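Local atomic coordinates of diguanylate cyclase (Marinobacter aquaeolei VT8, PDB entry 3IGN), a protein that probably makes the second messenger cyclic di-GMP from two GTP molecules with magnesium, through the GGDEF domain described here. Residues L25-A28 and E29-F33. Sequence-based numbering, arbitrary orientation.
Sequences LVDA and EYERF
Glu29 N donates to Leu25 O at 2.9 Å, within helix 19-36 of the GGDEF domain. Residues 25-28 and 29-33 are consecutive parts of this helix. Four i to i+4 backbone hydrogen bonds of the alpha helix join them. Tyr30 N to Val26 O has the same length as the first. Arg32 N closes on Ala28 O with the most bent of the four, 147° at the hydrogen. The CB of Arg32 lies 3.6 Å from the same Ala28 O.

Glu29 packs its CB 3.6 Å from Leu25 O. Its CG is anti to the backbone N (chi1 -171°) and the chain then bends at chi2. This carries the carboxylate away from 25-28, where OE2 receives weak hydrogen bonds from Gln38 and Thr40. Strand 90-96 meets the same side of the helix through Ile94 and Pro96. Tyr30 lays its CB 3.4 Å from Asp27 O, while its side chain runs on to touch Leu137 and Tyr144. Its OH is hydrogen-bonded to Pro141 O.

Asp27 and Glu31, one turn apart, carry like charges, with OD1 and OE2 4.6 Å from each other. Glu31 OE2 also lies in the plane of the Tyr30 ring, at its edge. One water bridges the two carboxylates and probably eases their repulsion. It donates to both: 2.6 Å to Asp27 OD1 and 2.7 Å to Glu31 OE2.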
loop_
_atom_site.group_PDB
_atom_site.type_symbol
_atom_site.label_atom_id
_atom_site.label_comp_id
_atom_site.label_asym_id
_atom_site.label_seq_id
_atom_site.Cartn_x
_atom_site.Cartn_y
_atom_site.Cartn_z
ATOM N N LEU A 25 -12.897 -5.583 3.273
ATOM C CA LEU A 25 -12.180 -6.759 2.764
ATOM C C LEU A 25 -11.105 -7.200 3.756
ATOM O O LEU A 25 -10.868 -8.400 3.945
ATOM C CB LEU A 25 -11.549 -6.451 1.403
ATOM C CG LEU A 25 -12.292 -6.939 0.147
ATOM C CD1 LEU A 25 -13.784 -6.801 0.322
ATOM C CD2 LEU A 25 -11.806 -6.172 -1.070
ATOM N N VAL A 26 -10.447 -6.233 4.387
ATOM C CA VAL A 26 -9.437 -6.554 5.402
ATOM C C VAL A 26 -10.122 -7.304 6.542
ATOM O O VAL A 26 -9.617 -8.308 7.040
ATOM C CB VAL A 26 -8.790 -5.274 5.992
ATOM C CG1 VAL A 26 -7.866 -5.637 7.149
ATOM C CG2 VAL A 26 -8.000 -4.556 4.919
ATOM N N ASP A 27 -11.277 -6.803 6.957
ATOM C CA ASP A 27 -12.036 -7.426 8.033
ATOM C C ASP A 27 -12.463 -8.838 7.626
ATOM O O ASP A 27 -12.416 -9.765 8.443
ATOM C CB ASP A 27 -13.259 -6.561 8.374
ATOM C CG ASP A 27 -14.026 -7.068 9.588
ATOM O OD1 ASP A 27 -13.433 -7.764 10.440
ATOM O OD2 ASP A 27 -15.227 -6.750 9.699
ATOM N N ALA A 28 -12.858 -9.009 6.367
ATOM C CA ALA A 28 -13.280 -10.324 5.884
ATOM C C ALA A 28 -12.107 -11.299 5.913
ATOM O O ALA A 28 -12.263 -12.460 6.317
ATOM C CB ALA A 28 -13.838 -10.217 4.474
ATOM N N GLU A 29 -10.931 -10.838 5.492
ATOM C CA GLU A 29 -9.760 -11.712 5.501
ATOM C C GLU A 29 -9.350 -12.052 6.938
ATOM O O GLU A 29 -8.922 -13.174 7.221
ATOM C CB GLU A 29 -8.598 -11.062 4.754
ATOM C CG GLU A 29 -7.387 -11.987 4.525
ATOM C CD GLU A 29 -7.690 -13.177 3.616
ATOM O OE1 GLU A 29 -8.497 -13.041 2.674
ATOM O OE2 GLU A 29 -7.096 -14.251 3.817
ATOM N N TYR A 30 -9.493 -11.084 7.841
ATOM C CA TYR A 30 -9.169 -11.288 9.253
ATOM C C TYR A 30 -10.037 -12.404 9.841
ATOM O O TYR A 30 -9.533 -13.298 10.525
ATOM C CB TYR A 30 -9.399 -9.989 10.049
ATOM C CG TYR A 30 -9.242 -10.149 11.542
ATOM C CD1 TYR A 30 -7.978 -10.144 12.136
ATOM C CD2 TYR A 30 -10.350 -10.354 12.358
ATOM C CE1 TYR A 30 -7.820 -10.348 13.504
ATOM C CE2 TYR A 30 -10.206 -10.563 13.732
ATOM C CZ TYR A 30 -8.936 -10.563 14.293
ATOM O OH TYR A 30 -8.776 -10.825 15.633
ATOM N N GLU A 31 -11.341 -12.359 9.581
ATOM C CA GLU A 31 -12.240 -13.393 10.102
ATOM C C GLU A 31 -11.981 -14.751 9.455
ATOM O O GLU A 31 -12.169 -15.791 10.094
ATOM C CB GLU A 31 -13.709 -12.991 9.907
ATOM C CG GLU A 31 -14.181 -11.893 10.848
ATOM C CD GLU A 31 -14.080 -12.286 12.321
ATOM O OE1 GLU A 31 -14.100 -13.501 12.635
ATOM O OE2 GLU A 31 -13.995 -11.377 13.168
ATOM N N ARG A 32 -11.545 -14.751 8.197
ATOM C CA ARG A 32 -11.234 -15.995 7.504
ATOM C C ARG A 32 -10.034 -16.620 8.211
ATOM O O ARG A 32 -10.002 -17.827 8.449
ATOM C CB ARG A 32 -10.900 -15.733 6.035
ATOM C CG ARG A 32 -10.702 -17.000 5.193
ATOM C CD ARG A 32 -10.608 -16.653 3.701
ATOM N NE ARG A 32 -10.265 -17.812 2.874
ATOM C CZ ARG A 32 -10.750 -18.024 1.657
ATOM N NH1 ARG A 32 -11.600 -17.152 1.123
ATOM N NH2 ARG A 32 -10.418 -19.118 0.982
ATOM N N PHE A 33 -9.065 -15.780 8.567
ATOM C CA PHE A 33 -7.877 -16.239 9.289
ATOM C C PHE A 33 -8.247 -16.781 10.678
ATOM O O PHE A 33 -7.756 -17.833 11.091
ATOM C CB PHE A 33 -6.873 -15.093 9.474
ATOM C CG PHE A 33 -5.771 -15.413 10.465
ATOM C CD1 PHE A 33 -4.614 -16.083 10.053
ATOM C CD2 PHE A 33 -5.921 -15.098 11.816
ATOM C CE1 PHE A 33 -3.623 -16.435 10.974
ATOM C CE2 PHE A 33 -4.938 -15.447 12.750
ATOM C CZ PHE A 33 -3.789 -16.115 12.327
HETATM O O HOH W 1 -14.824 -8.914 12.367
#